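Local coordinates for uncharacterized protein (Bacteroides eggerthii, PDB 4FTD) that is of unknown function but pairs an immunoglobulin-like domain with a six-bladed beta-propeller and may act in carbohydrate metabolism, at residues G35-A40 / K99-K104; F159-L164 / Y190-G195. All blocks are in the same frame, centred on the assembly; numbering follows the deposited sequence.

Contact 1: G35-A40 / K99-K104; sequences GTIDEA and KDYLMK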
loop_
_atom_site.group_PDB
_atom_site.type_symbol
_atom_site.label_atom_id
_atom_site.label_comp_id
_atom_site.label_asym_id
_atom_site.label_seq_id
_atom_site.Cartn_x
_atom_site.Cartn_y
_atom_site.Cartn_z
ATOM N N GLY A 35 -28.458 27.647 -2.113
ATOM C CA GLY A 35 -27.255 28.318 -2.594
ATOM C C GLY A 35 -26.566 29.126 -1.509
ATOM O O GLY A 35 -27.205 29.512 -0.520
ATOM N N THR A 36 -25.266 29.371 -1.704
ATOM C CA THR A 36 -24.480 30.245 -0.841
ATOM C C THR A 36 -24.141 31.514 -1.639
ATOM O O THR A 36 -23.518 31.433 -2.689
ATOM C CB THR A 36 -23.187 29.544 -0.374
ATOM O OG1 THR A 36 -23.539 28.328 0.281
ATOM C CG2 THR A 36 -22.377 30.447 0.604
ATOM N N ILE A 37 -24.529 32.675 -1.107
ATOM C CA ILE A 37 -24.318 33.972 -1.747
ATOM C C ILE A 37 -23.166 34.692 -1.076
ATOM O O ILE A 37 -23.169 34.853 0.130
ATOM C CB ILE A 37 -25.583 34.859 -1.661
ATOM C CG1 ILE A 37 -26.796 34.090 -2.229
ATOM C CG2 ILE A 37 -25.378 36.176 -2.431
ATOM C CD1 ILE A 37 -28.133 34.549 -1.721
ATOM N N ASP A 38 -22.164 35.079 -1.854
ATOM C CA ASP A 38 -21.079 35.923 -1.349
ATOM C C ASP A 38 -21.352 37.303 -1.927
ATOM O O ASP A 38 -21.053 37.563 -3.086
ATOM C CB ASP A 38 -19.712 35.391 -1.779
ATOM C CG ASP A 38 -18.562 36.098 -1.075
ATOM O OD1 ASP A 38 -18.643 37.331 -0.880
ATOM O OD2 ASP A 38 -17.585 35.408 -0.702
ATOM N N GLU A 39 -21.931 38.188 -1.122
ATOM C CA GLU A 39 -22.337 39.508 -1.609
ATOM C C GLU A 39 -21.189 40.417 -2.048
ATOM O O GLU A 39 -21.348 41.174 -2.997
ATOM C CB GLU A 39 -23.204 40.221 -0.559
ATOM C CG GLU A 39 -23.754 41.581 -1.008
ATOM C CD GLU A 39 -24.645 41.493 -2.228
ATOM O OE1 GLU A 39 -25.307 40.451 -2.399
ATOM O OE2 GLU A 39 -24.691 42.467 -3.007
ATOM N N ALA A 40 -20.054 40.364 -1.349
ATOM C CA ALA A 40 -18.902 41.212 -1.690
ATOM C C ALA A 40 -18.355 40.803 -3.055
ATOM O O ALA A 40 -18.034 41.664 -3.881
ATOM C CB ALA A 40 -17.811 41.125 -0.620
ATOM N N LYS A 99 -28.336 44.345 -10.607
ATOM C CA LYS A 99 -27.118 43.782 -10.035
ATOM C C LYS A 99 -26.929 42.402 -10.608
ATOM O O LYS A 99 -27.857 41.602 -10.639
ATOM C CB LYS A 99 -27.194 43.712 -8.506
ATOM C CG LYS A 99 -25.899 43.227 -7.840
ATOM C CD LYS A 99 -25.972 43.205 -6.318
ATOM C CE LYS A 99 -25.808 44.584 -5.694
ATOM N NZ LYS A 99 -26.165 44.557 -4.248
ATOM N N ASP A 100 -25.714 42.127 -11.068
ATOM C CA ASP A 100 -25.372 40.832 -11.650
ATOM C C ASP A 100 -24.528 39.982 -10.681
ATOM O O ASP A 100 -23.530 40.440 -10.128
ATOM C CB ASP A 100 -24.604 41.024 -12.947
ATOM C CG ASP A 100 -25.491 41.476 -14.127
ATOM O OD1 ASP A 100 -26.737 41.460 -14.026
ATOM O OD2 ASP A 100 -24.915 41.823 -15.192
ATOM N N TYR A 101 -24.966 38.743 -10.475
ATOM C CA TYR A 101 -24.258 37.752 -9.670
ATOM C C TYR A 101 -23.780 36.678 -10.641
ATOM O O TYR A 101 -24.479 36.358 -11.607
ATOM C CB TYR A 101 -25.230 37.120 -8.645
ATOM C CG TYR A 101 -25.642 38.048 -7.519
ATOM C CD1 TYR A 101 -26.710 38.937 -7.670
ATOM C CD2 TYR A 101 -24.997 38.013 -6.291
ATOM C CE1 TYR A 101 -27.102 39.771 -6.636
ATOM C CE2 TYR A 101 -25.381 38.858 -5.262
ATOM C CZ TYR A 101 -26.443 39.729 -5.446
ATOM O OH TYR A 101 -26.843 40.573 -4.437
ATOM N N LEU A 102 -22.593 36.135 -10.391
ATOM C CA LEU A 102 -22.048 35.021 -11.165
ATOM C C LEU A 102 -22.433 33.732 -10.441
ATOM O O LEU A 102 -21.922 33.438 -9.347
ATOM C CB LEU A 102 -20.524 35.132 -11.316
ATOM C CG LEU A 102 -20.103 36.036 -12.458
ATOM C CD1 LEU A 102 -18.573 36.137 -12.530
ATOM C CD2 LEU A 102 -20.705 35.475 -13.748
HETATM N N MSE A 103 -23.331 32.970 -11.060
HETATM C CA MSE A 103 -23.886 31.778 -10.445
HETATM C C MSE A 103 -23.287 30.516 -11.040
HETATM O O MSE A 103 -23.479 30.248 -12.214
HETATM C CB MSE A 103 -25.407 31.774 -10.576
HETATM C CG MSE A 103 -26.050 30.564 -9.915
HETATM SE SE MSE A 103 -27.994 30.719 -9.800
HETATM C CE MSE A 103 -28.540 28.894 -10.505
ATOM N N LYS A 104 -22.589 29.741 -10.198
ATOM C CA LYS A 104 -21.885 28.535 -10.632
ATOM C C LYS A 104 -22.639 27.281 -10.191
ATOM O O LYS A 104 -23.006 27.151 -9.017
ATOM C CB LYS A 104 -20.461 28.503 -10.067
ATOM C CG LYS A 104 -19.590 27.366 -10.615
ATOM C CD LYS A 104 -18.275 27.253 -9.855
ATOM C CE LYS A 104 -17.375 28.456 -10.109
ATOM N NZ LYS A 104 -16.084 28.298 -9.395
#

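Contact 2: F159-L164 / Y190-G195; sequences FHTPHL and YDYNMG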
loop_
_atom_site.group_PDB
_atom_site.type_symbol
_atom_site.label_atom_id
_atom_site.label_comp_id
_atom_site.label_asym_id
_atom_site.label_seq_id
_atom_site.Cartn_x
_atom_site.Cartn_y
_atom_site.Cartn_z
ATOM N N PHE A 159 16.916 -10.969 25.078
ATOM C CA PHE A 159 16.893 -12.406 24.783
ATOM C C PHE A 159 15.496 -12.871 24.356
ATOM O O PHE A 159 14.980 -13.905 24.838
ATOM C CB PHE A 159 17.488 -13.212 25.957
ATOM C CG PHE A 159 18.941 -12.893 26.207
ATOM C CD1 PHE A 159 19.926 -13.472 25.418
ATOM C CD2 PHE A 159 19.316 -11.940 27.154
ATOM C CE1 PHE A 159 21.267 -13.158 25.603
ATOM C CE2 PHE A 159 20.653 -11.663 27.383
ATOM C CZ PHE A 159 21.631 -12.262 26.613
ATOM N N HIS A 160 14.937 -12.144 23.384
ATOM C CA HIS A 160 13.620 -12.492 22.775
ATOM C C HIS A 160 13.805 -13.455 21.607
ATOM O O HIS A 160 14.652 -13.235 20.754
ATOM C CB HIS A 160 12.870 -11.244 22.231
ATOM C CG HIS A 160 12.332 -10.333 23.297
ATOM N ND1 HIS A 160 11.916 -9.038 23.042
ATOM C CD2 HIS A 160 12.141 -10.536 24.625
ATOM C CE1 HIS A 160 11.501 -8.484 24.168
ATOM N NE2 HIS A 160 11.636 -9.366 25.145
ATOM N N THR A 161 13.034 -14.529 21.631
ATOM C CA THR A 161 12.890 -15.448 20.469
ATOM C C THR A 161 11.692 -14.921 19.636
ATOM O O THR A 161 11.021 -13.959 20.008
ATOM C CB THR A 161 12.755 -16.889 20.971
ATOM O OG1 THR A 161 11.676 -16.931 21.884
ATOM C CG2 THR A 161 14.062 -17.404 21.697
ATOM N N PRO A 162 11.450 -15.502 18.441
ATOM C CA PRO A 162 10.417 -14.951 17.557
ATOM C C PRO A 162 9.026 -14.890 18.190
ATOM O O PRO A 162 8.622 -15.807 18.928
ATOM C CB PRO A 162 10.458 -15.900 16.349
ATOM C CG PRO A 162 11.897 -16.390 16.342
ATOM C CD PRO A 162 12.236 -16.553 17.808
ATOM N N HIS A 163 8.334 -13.784 17.950
ATOM C CA HIS A 163 7.120 -13.528 18.627
ATOM C C HIS A 163 6.144 -12.698 17.821
ATOM O O HIS A 163 6.496 -12.104 16.838
ATOM C CB HIS A 163 7.405 -12.834 19.969
ATOM C CG HIS A 163 8.171 -11.553 19.848
ATOM N ND1 HIS A 163 9.539 -11.537 19.630
ATOM C CD2 HIS A 163 7.778 -10.246 19.966
ATOM C CE1 HIS A 163 9.951 -10.265 19.641
ATOM N NE2 HIS A 163 8.902 -9.462 19.807
ATOM N N LEU A 164 4.899 -12.756 18.260
ATOM C CA LEU A 164 3.802 -11.963 17.728
ATOM C C LEU A 164 3.441 -10.842 18.708
ATOM O O LEU A 164 3.648 -10.956 19.913
ATOM C CB LEU A 164 2.589 -12.853 17.468
ATOM C CG LEU A 164 2.765 -14.038 16.527
ATOM C CD1 LEU A 164 1.499 -14.891 16.526
ATOM C CD2 LEU A 164 3.108 -13.593 15.134
ATOM N N TYR A 190 22.067 -19.493 11.202
ATOM C CA TYR A 190 21.098 -18.903 12.135
ATOM C C TYR A 190 19.924 -19.833 12.179
ATOM O O TYR A 190 19.498 -20.399 11.154
ATOM C CB TYR A 190 20.570 -17.502 11.766
ATOM C CG TYR A 190 21.586 -16.403 11.457
ATOM C CD1 TYR A 190 22.881 -16.440 11.910
ATOM C CD2 TYR A 190 21.171 -15.229 10.769
ATOM C CE1 TYR A 190 23.786 -15.409 11.628
ATOM C CE2 TYR A 190 22.070 -14.194 10.488
ATOM C CZ TYR A 190 23.387 -14.292 10.926
ATOM O OH TYR A 190 24.327 -13.297 10.638
ATOM N N ASP A 191 19.380 -20.028 13.358
ATOM C CA ASP A 191 18.216 -20.920 13.499
ATOM C C ASP A 191 16.989 -20.390 12.730
ATOM O O ASP A 191 16.133 -21.130 12.340
ATOM C CB ASP A 191 17.833 -21.011 14.952
ATOM C CG ASP A 191 18.859 -21.780 15.809
ATOM O OD1 ASP A 191 19.625 -22.601 15.292
ATOM O OD2 ASP A 191 18.838 -21.527 17.024
ATOM N N TYR A 192 16.850 -19.072 12.700
ATOM C CA TYR A 192 15.812 -18.371 11.959
ATOM C C TYR A 192 16.344 -16.965 11.613
ATOM O O TYR A 192 17.235 -16.426 12.272
ATOM C CB TYR A 192 14.477 -18.335 12.665
ATOM C CG TYR A 192 14.616 -18.337 14.167
ATOM C CD1 TYR A 192 14.952 -17.172 14.837
ATOM C CD2 TYR A 192 14.450 -19.502 14.891
ATOM C CE1 TYR A 192 15.164 -17.177 16.200
ATOM C CE2 TYR A 192 14.633 -19.514 16.292
ATOM C CZ TYR A 192 14.992 -18.348 16.909
ATOM O OH TYR A 192 15.190 -18.267 18.227
ATOM N N ASN A 193 15.757 -16.409 10.572
ATOM C CA ASN A 193 16.167 -15.142 10.012
ATOM C C ASN A 193 15.024 -14.452 9.323
ATOM O O ASN A 193 14.594 -13.410 9.784
ATOM C CB ASN A 193 17.347 -15.339 9.087
ATOM C CG ASN A 193 18.049 -14.019 8.723
ATOM O OD1 ASN A 193 18.300 -13.210 9.610
ATOM N ND2 ASN A 193 18.393 -13.811 7.435
HETATM N N MSE A 194 14.465 -15.031 8.250
HETATM C CA MSE A 194 13.274 -14.419 7.587
HETATM C C MSE A 194 12.026 -15.159 8.051
HETATM O O MSE A 194 12.108 -16.224 8.598
HETATM C CB MSE A 194 13.379 -14.553 6.068
HETATM C CG MSE A 194 14.543 -13.820 5.496
HETATM SE SE MSE A 194 14.292 -11.832 5.692
HETATM C CE MSE A 194 15.720 -11.322 6.968
ATOM N N GLY A 195 10.864 -14.575 7.801
ATOM C CA GLY A 195 9.610 -15.287 8.031
ATOM C C GLY A 195 8.462 -14.447 7.502
ATOM O O GLY A 195 8.689 -13.355 6.982
#

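Contact 1: G35-A40 / K99-K104
Glu39 OE2 is gripped by two lysines. Lys99 NZ, from strand 98-106, makes a salt bridge of 2.8 Å to Glu39 OE2, on the syn side but 26° out of the carboxylate plane. Lys42 forms a second salt bridge to the same oxygen. Tyr101 OH donates a short hydrogen bond of 2.6 Å to Glu39 OE1, and OE1 takes it through its syn lone pair. OE1 lies at the edge of the phenol ring, near its plane. Ring and carboxylate planes are turned 68° apart. The Tyr101 hydroxyl also bonds Leu17 N. Glu39 reaches both partners on strand 98-106 because CG stands anti to the backbone N (chi1 -176°) and the chain then bends at chi2.

Next to this polar cluster, Ile37 CG2 meets Tyr101 CE2 at 3.9 Å, an apolar contact. Ile37 also packs on Leu17 and Ile20 of the neighbouring strand 17-22.

The contact bridges strands 31-38 and 98-106 of the N-terminal mixed sheet, which fits the immunoglobulin-like part of the protein. Strand 43-45 lies between the two in the sheet order. With an alanine in place of Glu39, Lys99 and Lys42 would probably lose their shared carboxylate and the Tyr101 hydroxyl this acceptor. With two lysines and a phenol around it, the carboxylate is likely to stay ionised.

Contact 2: F159-L164 / Y190-G195
Two neighbouring four-stranded sheets, consistent with adjacent blades of the six-bladed beta-propeller, meet where Pro162 lies on the ring of Tyr192. Pro162 is the last residue before strand 163-166. Tyr192 lies just after a corner at Asp191, where the chain leads along the outermost strand of the next sheet.

The main interaction is CH-pi. Pro162 CG sits 3.6 Å from the centroid of the Tyr192 ring and 21° off the ring normal. It is therefore over the face, displaced toward the rim. The nearest ring atom to Pro162 CG is Tyr192 CE1, at 3.4 Å. Pro162 CD continues the overlap toward the hydroxyl end and lies 3.4 Å from Tyr192 CZ. The proline thus covers one side of the phenol from CD1 to the oxygen. Chi1 of Tyr192 is 30°, away from the usual staggered values, and this brings one ring face against the proline. Both residues are buried. Leu204 of strand 201-207 touches both, and Val185 also touches Tyr192.

No hydrogen bond joins the two segments. The loop carrying the proline is held from its own side: His163 ND1 donates to Thr161 O at 2.9 Å, with an N-H...O angle of 155° and the oxygen near the imidazole plane. His163 NE2 is bonded in turn to Tyr130 OH, so both ring nitrogens are engaged. At the hydroxyl end of the ring, the methyl of Thr161 completes the contact, with CG2 3.7 Å from Tyr192 OH.

Overall arrangement
The two contacts lie on opposite sides of the chain's centre. Their centres are about 66 Å apart and their nearest atoms about 51 Å. They follow in series: contact 1 closes before contact 2 opens. Contact 1 ties strands within the N-terminal mixed sheet, and contact 2 joins two separate sheets of the propeller. The centre of contact 1 is about 43 Å, and that of contact 2 about 25 Å, from the centre of the chain. Contact 1 is partly buried and mainly polar, while contact 2 is buried and apolar. No ligand or active site is identified in this structure to relate them to, and neither can be tied to a function.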